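Local coordinates for protein cytochrome C (PDB 5LO9) that probably interconverts thiosulfate and tetrathionate, passing electrons through four covalently attached c-type hemes of a fused thiosulfate dehydrogenase, at residues G264-L267 with N272-P275; R296-D299 with M303-A306; E325-C330 with A355-I360; M335-Q338 with Q344-E347. All coordinates share one frame; numbering follows the deposited sequence.

In the fold
From the N terminus, the first two cytochrome c regions go by before any of these contacts. Interaction 1 closes the turn that leaves helix 256-269, and interaction 2 then closes a second short loop leading into helix 304-307. Interaction 3 spans more chain, setting helix 323-332 against helix 351-363, and interaction 4 is nested inside the loop it closes; none of the four cross. Helix 351-363 links the first three: Tyr-359 packs on Ala-265 of interaction 1 and Ile-360 on Met-303 of interaction 2. Gln-328 and Cys-330 probably hydrogen-bond to Pro-346 and Met-335 of interaction 4. Interactions 2, 3 and 4 all touch the same heme, beside which the thiosulfate is bound.

Interaction 1. Residues G264-L267 with N272-P275; sequences GARL and NTDP
Arg-266 and Asp-274 form the polar half of this contact, a salt bridge thrown from the last turns of helix 256-269 to the loop that follows it. The bond is made by NE rather than by the terminal nitrogens: NE of Arg-266 lies 3.0 Å from OD1 of Asp-274, with an N-H...O angle of 154°. OD1 meets the guanidinium at its edge, almost in its plane, and offers the lone pair turned away from OD2. The planes of the two flat groups are 47° apart, and the single bond runs from NE to OD1. The arginine's CD lies beside the same oxygen, 3.7 Å from OD1 of Asp-274.

Leu-267 adds van der Waals contact. One methyl does the touching: its CD2 lies 3.4 Å from OD2 of Asp-274 and against CG and CB of the same residue. With CG of Asp-274 anti to the backbone N (chi1 -172°), the carboxylate is carried toward Arg-266 and Leu-267, where it reaches both.

Local hydrogen bonds shape the turn. OD2 of Asp-274 accepts the backbone N of Arg-276 in an Asx turn, while the carbonyl of Leu-267 binds Thr-271 OG1. With an alanine in place of Asp-274, the guanidinium would probably lose its mate here and the backbone N of Arg-276 its acceptor, setting both the arginine and the turn freer to move. The two oxygens thus divide the work, OD1 holding the helix and OD2 the loop, and the negative charge of the aspartate is likely to be eased by both donors.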
# COMPACT_ATOMS: atom_id res chain seq x y z
N GLY A 264 3.54 14.96 0.81
CA GLY A 264 3.96 14.06 -0.25
C GLY A 264 3.90 14.73 -1.61
O GLY A 264 4.76 14.52 -2.46
N ALA A 265 2.89 15.57 -1.82
CA ALA A 265 2.85 16.31 -3.07
C ALA A 265 4.01 17.28 -3.17
O ALA A 265 4.53 17.52 -4.26
CB ALA A 265 1.56 17.09 -3.21
N ARG A 266 4.45 17.84 -2.05
CA ARG A 266 5.57 18.77 -2.16
C ARG A 266 6.92 18.04 -2.24
O ARG A 266 7.82 18.51 -2.95
CB ARG A 266 5.49 19.78 -1.01
CG ARG A 266 6.64 19.94 -0.07
CD ARG A 266 6.74 21.40 0.46
NE ARG A 266 8.10 21.89 0.18
CZ ARG A 266 8.40 23.03 -0.43
NH1 ARG A 266 7.42 23.84 -0.83
NH2 ARG A 266 9.69 23.36 -0.65
N LEU A 267 7.06 16.88 -1.62
CA LEU A 267 8.28 16.11 -1.81
C LEU A 267 8.39 15.61 -3.24
O LEU A 267 9.49 15.46 -3.77
CB LEU A 267 8.30 14.95 -0.86
CG LEU A 267 8.34 15.20 0.64
CD1 LEU A 267 8.46 13.85 1.37
CD2 LEU A 267 9.49 16.08 0.97
N ASN A 272 14.44 17.69 -4.47
CA ASN A 272 15.85 17.97 -4.31
C ASN A 272 16.13 19.12 -3.35
O ASN A 272 17.28 19.28 -2.93
CB ASN A 272 16.46 18.31 -5.67
CG ASN A 272 15.93 19.60 -6.21
OD1 ASN A 272 14.74 19.78 -6.38
ND2 ASN A 272 16.82 20.56 -6.37
N THR A 273 15.11 19.89 -2.98
CA THR A 273 15.28 21.06 -2.15
C THR A 273 14.61 20.99 -0.79
O THR A 273 14.98 21.76 0.11
CB THR A 273 14.75 22.30 -2.86
OG1 THR A 273 13.33 22.18 -2.98
CG2 THR A 273 15.35 22.40 -4.21
N ASP A 274 13.59 20.16 -0.63
CA ASP A 274 12.92 20.06 0.65
C ASP A 274 13.86 19.47 1.71
O ASP A 274 14.53 18.45 1.45
CB ASP A 274 11.66 19.21 0.52
CG ASP A 274 10.82 19.25 1.78
OD1 ASP A 274 9.88 20.08 1.84
OD2 ASP A 274 11.11 18.45 2.70
N PRO A 275 13.90 20.05 2.92
CA PRO A 275 14.87 19.58 3.94
C PRO A 275 14.72 18.12 4.31
O PRO A 275 15.72 17.49 4.69
CB PRO A 275 14.58 20.48 5.14
CG PRO A 275 13.94 21.69 4.55
CD PRO A 275 13.13 21.19 3.41

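Interaction 2. Residues R296-D299 with M303-A306; sequences RRAD and MWAA. With HEC (heme c), chain E.
Trp-304 reaches back across the loop and gives its indole N-H to a backbone oxygen, that of Arg-296, from an unusual direction. The donor sits above the peptide plane, 48° out of it, and the approach is strongly bent at the oxygen, so no lone pair is pointed at. Seen from the indole, the bond is regular: NE1 of Trp-304 stands 2.9 Å from O of Arg-296, the N-H...O angle is 164°, and the oxygen lies nearly in the ring plane.

The same edge of the indole carries the apolar contact. CZ2 of Trp-304 meets CB of Ala-298 at 4.1 Å, again near the ring plane, so the loop runs past the rim of the ring. What turns the indole this way is its first torsion: at chi1 41°, CG sits between the backbone N and the carbonyl carbon, and the ring is carried toward residues 296-298. Phe-244 meets the indole obliquely. The side chain of Arg-296 heads off in another direction, giving NH2 to the carbonyl of Pro-247.

The neighbours of the tryptophan serve the heme instead. Met-303 is bent at chi2 and chi3, which lays its CE over one pyrrole, 3.6 Å from C3A of the heme. CB of Ala-306 packs 3.5 Å from the propionate oxygen O1A of the heme.

The buried indole nitrogen therefore has its acceptor inside the protein, supplied by main chain. Residues 303-306, which touch the heme through Met-303 and Ala-306, are tied to the preceding loop through Trp-304.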
# COMPACT_ATOMS: atom_id res chain seq x y z
N ARG A 296 0.15 13.12 -12.13
CA ARG A 296 -1.23 12.92 -12.55
C ARG A 296 -1.40 12.56 -14.02
O ARG A 296 -2.48 12.10 -14.40
CB ARG A 296 -2.07 14.16 -12.28
CG ARG A 296 -2.01 14.68 -10.86
CD ARG A 296 -2.61 16.04 -10.77
NE ARG A 296 -3.14 16.40 -9.47
CZ ARG A 296 -4.38 16.16 -9.07
NH1 ARG A 296 -5.25 15.53 -9.86
NH2 ARG A 296 -4.74 16.55 -7.87
N ARG A 297 -0.37 12.75 -14.85
CA ARG A 297 -0.54 12.74 -16.30
C ARG A 297 -0.53 11.34 -16.89
O ARG A 297 0.49 10.63 -16.86
CB ARG A 297 0.57 13.55 -16.94
CG ARG A 297 0.52 13.56 -18.45
CD ARG A 297 -0.49 14.54 -18.93
NE ARG A 297 -0.25 14.92 -20.33
CZ ARG A 297 -1.14 15.53 -21.10
NH1 ARG A 297 -2.35 15.82 -20.66
NH2 ARG A 297 -0.79 15.86 -22.31
N ALA A 298 -1.66 10.95 -17.46
CA ALA A 298 -1.68 9.73 -18.24
C ALA A 298 -0.62 9.77 -19.32
O ALA A 298 -0.36 10.82 -19.95
CB ALA A 298 -3.04 9.53 -18.88
N ASP A 299 -0.00 8.61 -19.54
CA ASP A 299 1.08 8.39 -20.50
C ASP A 299 2.39 9.08 -20.09
O ASP A 299 3.34 9.09 -20.87
CB ASP A 299 0.69 8.83 -21.91
CG ASP A 299 -0.42 7.97 -22.52
OD1 ASP A 299 -0.52 6.74 -22.24
OD2 ASP A 299 -1.19 8.54 -23.33
N MET A 303 0.98 8.26 -11.13
CA MET A 303 1.10 7.50 -9.91
C MET A 303 -0.18 6.74 -9.60
O MET A 303 -0.14 5.67 -8.98
CB MET A 303 1.45 8.44 -8.77
CG MET A 303 2.85 9.03 -8.90
SD MET A 303 4.20 7.83 -8.67
CE MET A 303 4.61 7.41 -10.36
N TRP A 304 -1.31 7.26 -10.06
CA TRP A 304 -2.56 6.55 -9.80
C TRP A 304 -2.58 5.20 -10.50
O TRP A 304 -3.16 4.25 -9.99
CB TRP A 304 -3.77 7.37 -10.21
CG TRP A 304 -3.66 8.11 -11.49
CD1 TRP A 304 -3.32 9.43 -11.65
CD2 TRP A 304 -3.95 7.62 -12.79
NE1 TRP A 304 -3.38 9.77 -12.96
CE2 TRP A 304 -3.77 8.67 -13.68
CE3 TRP A 304 -4.35 6.38 -13.28
CZ2 TRP A 304 -3.98 8.53 -15.04
CZ3 TRP A 304 -4.54 6.24 -14.64
CH2 TRP A 304 -4.35 7.30 -15.50
N ALA A 305 -1.93 5.06 -11.64
CA ALA A 305 -1.94 3.75 -12.27
C ALA A 305 -0.98 2.80 -11.59
O ALA A 305 -1.08 1.59 -11.80
CB ALA A 305 -1.55 3.86 -13.75
N ALA A 306 -0.07 3.33 -10.78
CA ALA A 306 0.93 2.50 -10.14
C ALA A 306 0.46 1.99 -8.79
O ALA A 306 0.75 0.85 -8.43
CB ALA A 306 2.23 3.30 -9.97
FE HEC E . 9.89 7.19 -11.26
CHA HEC E . 8.40 4.30 -12.57
CHB HEC E . 7.94 6.92 -8.36
CHC HEC E . 11.59 9.94 -9.83
CHD HEC E . 11.50 7.71 -14.25
NA HEC E . 8.43 5.86 -10.61
C1A HEC E . 8.00 4.78 -11.26
C2A HEC E . 6.97 4.02 -10.52
C3A HEC E . 6.82 4.78 -9.29
C4A HEC E . 7.78 5.91 -9.44
CMA HEC E . 5.89 4.49 -8.17
CAA HEC E . 6.23 2.79 -10.98
CBA HEC E . 5.25 3.18 -12.08
CGA HEC E . 4.36 2.01 -12.47
O1A HEC E . 3.31 2.29 -13.09
O2A HEC E . 4.71 0.82 -12.20
NB HEC E . 9.80 8.24 -9.45
C1B HEC E . 8.96 7.98 -8.44
C2B HEC E . 9.14 8.87 -7.29
C3B HEC E . 10.22 9.75 -7.72
C4B HEC E . 10.56 9.26 -9.07
CMB HEC E . 8.38 8.90 -6.01
CAB HEC E . 10.84 10.87 -6.94
CBB HEC E . 11.52 10.25 -5.72
NC HEC E . 11.31 8.58 -11.92
C1C HEC E . 11.84 9.60 -11.23
C2C HEC E . 12.76 10.43 -12.05
C3C HEC E . 12.74 9.76 -13.35
C4C HEC E . 11.79 8.63 -13.15
CMC HEC E . 13.52 11.65 -11.59
CAC HEC E . 13.43 10.12 -14.66
CBC HEC E . 14.89 10.35 -14.46
ND HEC E . 9.94 6.16 -13.07
C1D HEC E . 10.65 6.53 -14.13
C2D HEC E . 10.47 5.62 -15.27
C3D HEC E . 9.55 4.57 -14.80
C4D HEC E . 9.30 5.04 -13.41
CMD HEC E . 11.16 5.77 -16.59
CAD HEC E . 8.98 3.36 -15.52
CBD HEC E . 10.03 2.38 -16.10
CGD HEC E . 10.97 1.66 -15.11
O1D HEC E . 11.66 2.28 -14.25
O2D HEC E . 11.08 0.41 -15.22

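Interaction 3. Residues E325-C330 with A355-I360; sequences ERIQGC and ALQSYI. With HEC (heme c), chain E; THJ (thiosulfate), chain J; EDO (1,2-ethanediol), chain B; EDO (1,2-ethanediol), chain C.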
# COMPACT_ATOMS: atom_id res chain seq x y z
N GLU A 325 9.23 -0.24 -1.72
CA GLU A 325 10.50 -0.71 -2.26
C GLU A 325 10.75 -0.06 -3.60
O GLU A 325 11.88 0.33 -3.92
CB GLU A 325 10.49 -2.23 -2.35
CG GLU A 325 10.72 -2.83 -0.97
CD GLU A 325 10.22 -4.25 -0.78
OE1 GLU A 325 9.70 -4.90 -1.72
OE2 GLU A 325 10.33 -4.71 0.37
N ARG A 326 9.69 0.13 -4.36
CA ARG A 326 9.81 0.76 -5.66
C ARG A 326 10.27 2.20 -5.51
O ARG A 326 11.21 2.63 -6.18
CB ARG A 326 8.45 0.65 -6.36
CG ARG A 326 8.32 1.24 -7.71
CD ARG A 326 9.49 0.89 -8.54
NE ARG A 326 9.08 0.56 -9.88
CZ ARG A 326 9.71 0.96 -10.97
NH1 ARG A 326 10.78 1.76 -10.86
NH2 ARG A 326 9.25 0.58 -12.17
N ILE A 327 9.63 2.94 -4.62
CA ILE A 327 9.99 4.33 -4.41
C ILE A 327 11.44 4.46 -3.97
O ILE A 327 12.16 5.38 -4.38
CB ILE A 327 9.03 4.97 -3.40
CG1 ILE A 327 7.67 5.12 -4.04
CG2 ILE A 327 9.49 6.36 -2.97
CD1 ILE A 327 6.58 5.38 -3.07
N GLN A 328 11.91 3.53 -3.14
CA GLN A 328 13.33 3.55 -2.78
C GLN A 328 14.22 3.24 -3.98
O GLN A 328 15.33 3.78 -4.07
CB GLN A 328 13.58 2.57 -1.65
CG GLN A 328 12.90 2.99 -0.38
CD GLN A 328 13.04 1.94 0.69
OE1 GLN A 328 12.85 0.73 0.44
NE2 GLN A 328 13.43 2.37 1.88
N GLY A 329 13.75 2.42 -4.91
CA GLY A 329 14.50 2.21 -6.14
C GLY A 329 14.70 3.50 -6.91
O GLY A 329 15.80 3.80 -7.36
N CYS A 330 13.63 4.28 -7.05
CA CYS A 330 13.73 5.58 -7.71
C CYS A 330 14.72 6.50 -7.01
O CYS A 330 15.46 7.26 -7.66
CB CYS A 330 12.33 6.20 -7.77
SG CYS A 330 11.39 5.62 -9.19
N ALA A 355 4.81 10.12 3.48
CA ALA A 355 4.12 11.16 2.74
C ALA A 355 3.99 10.77 1.26
O ALA A 355 2.91 10.87 0.68
CB ALA A 355 4.85 12.50 2.91
N LEU A 356 5.08 10.31 0.64
CA LEU A 356 4.98 9.98 -0.76
C LEU A 356 3.93 8.91 -0.97
O LEU A 356 3.12 9.00 -1.90
CB LEU A 356 6.33 9.53 -1.32
CG LEU A 356 7.37 10.64 -1.53
CD1 LEU A 356 8.78 10.03 -1.72
CD2 LEU A 356 6.98 11.50 -2.71
N GLN A 357 3.90 7.90 -0.11
CA GLN A 357 2.87 6.89 -0.25
C GLN A 357 1.48 7.45 0.03
O GLN A 357 0.51 7.02 -0.58
CB GLN A 357 3.14 5.71 0.65
CG GLN A 357 4.32 4.90 0.19
CD GLN A 357 4.48 3.62 0.95
OE1 GLN A 357 3.98 2.57 0.53
NE2 GLN A 357 5.16 3.68 2.08
N SER A 358 1.35 8.41 0.93
CA SER A 358 0.03 8.99 1.15
C SER A 358 -0.43 9.79 -0.05
O SER A 358 -1.60 9.72 -0.46
CB SER A 358 0.05 9.88 2.39
OG SER A 358 0.22 9.10 3.56
N TYR A 359 0.47 10.58 -0.63
CA TYR A 359 0.13 11.37 -1.80
C TYR A 359 -0.26 10.46 -2.94
O TYR A 359 -1.29 10.67 -3.60
CB TYR A 359 1.31 12.26 -2.18
CG TYR A 359 1.14 13.01 -3.46
CD1 TYR A 359 0.13 13.92 -3.61
CD2 TYR A 359 1.98 12.78 -4.53
CE1 TYR A 359 -0.05 14.59 -4.78
CE2 TYR A 359 1.81 13.47 -5.72
CZ TYR A 359 0.80 14.38 -5.83
OH TYR A 359 0.61 15.07 -7.00
N ILE A 360 0.52 9.40 -3.17
CA ILE A 360 0.23 8.52 -4.29
C ILE A 360 -1.09 7.80 -4.07
O ILE A 360 -1.85 7.58 -5.01
CB ILE A 360 1.37 7.53 -4.48
CG1 ILE A 360 2.63 8.27 -4.97
CG2 ILE A 360 0.97 6.49 -5.45
CD1 ILE A 360 3.95 7.48 -4.78
FE HEC E . 9.89 7.19 -11.26
CHA HEC E . 8.40 4.30 -12.57
CHB HEC E . 7.94 6.92 -8.36
CHC HEC E . 11.59 9.94 -9.83
CHD HEC E . 11.50 7.71 -14.25
NA HEC E . 8.43 5.86 -10.61
C1A HEC E . 8.00 4.78 -11.26
C2A HEC E . 6.97 4.02 -10.52
C3A HEC E . 6.82 4.78 -9.29
C4A HEC E . 7.78 5.91 -9.44
CMA HEC E . 5.89 4.49 -8.17
CAA HEC E . 6.23 2.79 -10.98
CBA HEC E . 5.25 3.18 -12.08
CGA HEC E . 4.36 2.01 -12.47
O1A HEC E . 3.31 2.29 -13.09
O2A HEC E . 4.71 0.82 -12.20
NB HEC E . 9.80 8.24 -9.45
C1B HEC E . 8.96 7.98 -8.44
C2B HEC E . 9.14 8.87 -7.29
C3B HEC E . 10.22 9.75 -7.72
C4B HEC E . 10.56 9.26 -9.07
CMB HEC E . 8.38 8.90 -6.01
CAB HEC E . 10.84 10.87 -6.94
CBB HEC E . 11.52 10.25 -5.72
NC HEC E . 11.31 8.58 -11.92
C1C HEC E . 11.84 9.60 -11.23
C2C HEC E . 12.76 10.43 -12.05
C3C HEC E . 12.74 9.76 -13.35
C4C HEC E . 11.79 8.63 -13.15
CMC HEC E . 13.52 11.65 -11.59
CAC HEC E . 13.43 10.12 -14.66
CBC HEC E . 14.89 10.35 -14.46
ND HEC E . 9.94 6.16 -13.07
C1D HEC E . 10.65 6.53 -14.13
C2D HEC E . 10.47 5.62 -15.27
C3D HEC E . 9.55 4.57 -14.80
C4D HEC E . 9.30 5.04 -13.41
CMD HEC E . 11.16 5.77 -16.59
CAD HEC E . 8.98 3.36 -15.52
CBD HEC E . 10.03 2.38 -16.10
CGD HEC E . 10.97 1.66 -15.11
O1D HEC E . 11.66 2.28 -14.25
O2D HEC E . 11.08 0.41 -15.22
S1 THJ J . 13.57 3.82 -11.36
O1 THJ J . 13.63 2.77 -10.29
O2 THJ J . 13.50 3.20 -12.73
O3 THJ J . 14.84 4.57 -11.33
S2 THJ J . 12.21 5.03 -11.03
C1 EDO B . 14.96 -1.07 -3.22
O1 EDO B . 14.65 -0.97 -1.78
C2 EDO B . 16.25 -0.35 -3.77
O2 EDO B . 17.24 0.13 -2.81
C1 EDO C . -0.08 19.19 -6.17
O1 EDO C . 0.65 19.72 -7.26
C2 EDO C . -1.16 18.24 -6.72
O2 EDO C . -1.03 16.81 -6.57
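Ile-327 projects from helix 323-332 toward helix 351-363, and its two branches carry the whole contact. From CB, the CG2 methyl lies 3.9 Å from CD1 of Leu-356 and also borders a methyl group of the heme. The other branch leaves with CG1 anti to the carbonyl carbon (chi1 -70°) and extends to CD1. That tip meets CD1 of Ile-360 end on, at 3.8 Å, and rests on CG of Gln-357. The helix segments cross at 113° with axes 11.3 Å apart, so side chains from both helices have to meet midway, with Ile-327 at the centre.

The neighbouring turn faces the substrate side. Cys-330 SG is joined covalently to S2 of the thiosulfate, at 2.1 Å, and faces the iron, consistent with the His/Cys heme of TsdA enzymes. Arg-326 lays one guanidinium face over the heme rim and brings NH1 to 3.1 Å from thiosulfate O1, while its NE binds Tyr-310 OH. A leucine in its place would probably leave the thiosulfate and the nearby propionate without this positive neighbour, and cost the Tyr-310 hydroxyl one of its partners.

Apolar packing thus sets against helix 351-363 the helix that brings Arg-326 and Cys-330 to the heme and thiosulfate.

Interaction 4. Residues M335-Q338 with Q344-E347; sequences MNAQ and QVPE. With HEC (heme c), chain E; EDO (1,2-ethanediol), chain V.
Ala-337 points its CB straight at the returning part of the loop, and what it meets first is backbone. CB of Ala-337 lies 3.6 Å from O of Gln-344, against the peptide that joins Gln-344 to Val-345. Val-345 stands to one side of this approach. Its CG1, anti to the carbonyl carbon (chi1 -52°), touches the alanine methyl from the flank, 4.2 Å from CB of Ala-337. The side chain of Gln-344 turns the other way, away from residues 335-338, so only its main chain takes part.

No hydrogen bond passes between the two segments; the Gln-344 carbonyl beside the methyl has His-280 ND1 as its partner. The contact draws together the long loop between helix 323-332 and helix 351-363, with Val-345 laid back on Gln-328 and Phe-331 of the former.

Within residues 335-338, two amides lock together. NE2 of Gln-338 donates to OD1 of Asn-336 over 3.1 Å, with an N-H...O angle of 158°. The donor lies in the carbonyl plane of the asparagine, and the oxygen falls close to the plane of the glutamine amide. Next to them Met-335, bent along its chain, turns SD to the heme, 3.8 Å from the methyl carbon CMC.

Across the loop, then, the contact is plain van der Waals packing of one small methyl on a peptide and a valine branch. The hydrogen bonds lie on either part and hold it to its surroundings: Asn-336 and Gln-338 to Asn-431 and Gln-477, Gln-344 to His-280.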
# COMPACT_ATOMS: atom_id res chain seq x y z
N MET A 335 17.27 9.45 -8.52
CA MET A 335 17.75 10.52 -7.64
C MET A 335 19.19 10.33 -7.17
O MET A 335 19.69 11.15 -6.38
CB MET A 335 16.83 10.65 -6.41
CG MET A 335 15.36 10.46 -6.73
SD MET A 335 14.63 11.62 -7.95
CE MET A 335 14.89 13.19 -7.09
N ASN A 336 19.86 9.25 -7.57
CA ASN A 336 21.30 9.07 -7.34
C ASN A 336 21.69 9.23 -5.87
O ASN A 336 22.61 9.98 -5.52
CB ASN A 336 22.06 10.06 -8.19
CG ASN A 336 23.49 9.71 -8.29
OD1 ASN A 336 23.82 8.53 -8.45
ND2 ASN A 336 24.36 10.72 -8.23
N ALA A 337 21.01 8.48 -4.99
CA ALA A 337 21.13 8.72 -3.56
C ALA A 337 22.52 8.44 -3.05
O ALA A 337 22.91 8.98 -2.00
CB ALA A 337 20.11 7.88 -2.81
N GLN A 338 23.29 7.61 -3.75
CA GLN A 338 24.66 7.33 -3.33
C GLN A 338 25.48 8.61 -3.22
O GLN A 338 26.36 8.72 -2.35
CB GLN A 338 25.31 6.37 -4.31
CG GLN A 338 25.49 6.95 -5.73
CD GLN A 338 25.96 5.89 -6.72
OE1 GLN A 338 26.48 4.84 -6.31
NE2 GLN A 338 25.72 6.13 -8.02
N GLN A 344 22.28 7.57 1.24
CA GLN A 344 21.33 6.47 1.39
C GLN A 344 19.97 6.82 0.83
O GLN A 344 19.60 7.99 0.74
CB GLN A 344 21.06 6.14 2.85
CG GLN A 344 22.21 5.61 3.66
CD GLN A 344 21.89 5.75 5.13
OE1 GLN A 344 20.90 5.17 5.61
NE2 GLN A 344 22.67 6.59 5.85
N VAL A 345 19.19 5.79 0.53
CA VAL A 345 17.79 6.05 0.20
C VAL A 345 17.06 6.34 1.50
O VAL A 345 17.59 6.07 2.59
CB VAL A 345 17.11 4.89 -0.55
CG1 VAL A 345 17.89 4.48 -1.74
CG2 VAL A 345 16.87 3.74 0.34
N PRO A 346 15.88 6.92 1.46
CA PRO A 346 15.21 7.29 2.71
C PRO A 346 14.74 6.06 3.45
O PRO A 346 14.43 5.03 2.84
CB PRO A 346 14.02 8.13 2.23
CG PRO A 346 14.31 8.45 0.83
CD PRO A 346 15.13 7.36 0.28
N GLU A 347 14.68 6.17 4.78
CA GLU A 347 14.20 5.06 5.60
C GLU A 347 12.77 4.72 5.22
O GLU A 347 11.94 5.60 4.93
CB GLU A 347 14.27 5.40 7.09
CG GLU A 347 15.40 4.70 7.88
CD GLU A 347 15.38 5.09 9.35
OE1 GLU A 347 14.26 5.16 9.94
OE2 GLU A 347 16.48 5.32 9.92
FE HEC E . 9.89 7.19 -11.26
CHA HEC E . 8.40 4.30 -12.57
CHB HEC E . 7.94 6.92 -8.36
CHC HEC E . 11.59 9.94 -9.83
CHD HEC E . 11.50 7.71 -14.25
NA HEC E . 8.43 5.86 -10.61
C1A HEC E . 8.00 4.78 -11.26
C2A HEC E . 6.97 4.02 -10.52
C3A HEC E . 6.82 4.78 -9.29
C4A HEC E . 7.78 5.91 -9.44
CMA HEC E . 5.89 4.49 -8.17
CAA HEC E . 6.23 2.79 -10.98
CBA HEC E . 5.25 3.18 -12.08
CGA HEC E . 4.36 2.01 -12.47
O1A HEC E . 3.31 2.29 -13.09
O2A HEC E . 4.71 0.82 -12.20
NB HEC E . 9.80 8.24 -9.45
C1B HEC E . 8.96 7.98 -8.44
C2B HEC E . 9.14 8.87 -7.29
C3B HEC E . 10.22 9.75 -7.72
C4B HEC E . 10.56 9.26 -9.07
CMB HEC E . 8.38 8.90 -6.01
CAB HEC E . 10.84 10.87 -6.94
CBB HEC E . 11.52 10.25 -5.72
NC HEC E . 11.31 8.58 -11.92
C1C HEC E . 11.84 9.60 -11.23
C2C HEC E . 12.76 10.43 -12.05
C3C HEC E . 12.74 9.76 -13.35
C4C HEC E . 11.79 8.63 -13.15
CMC HEC E . 13.52 11.65 -11.59
CAC HEC E . 13.43 10.12 -14.66
CBC HEC E . 14.89 10.35 -14.46
ND HEC E . 9.94 6.16 -13.07
C1D HEC E . 10.65 6.53 -14.13
C2D HEC E . 10.47 5.62 -15.27
C3D HEC E . 9.55 4.57 -14.80
C4D HEC E . 9.30 5.04 -13.41
CMD HEC E . 11.16 5.77 -16.59
CAD HEC E . 8.98 3.36 -15.52
CBD HEC E . 10.03 2.38 -16.10
CGD HEC E . 10.97 1.66 -15.11
O1D HEC E . 11.66 2.28 -14.25
O2D HEC E . 11.08 0.41 -15.22
C1 EDO V . 28.68 9.36 1.81
O1 EDO V . 28.64 9.84 3.17
C2 EDO V . 28.15 10.45 0.88
O2 EDO V . 28.27 10.03 -0.49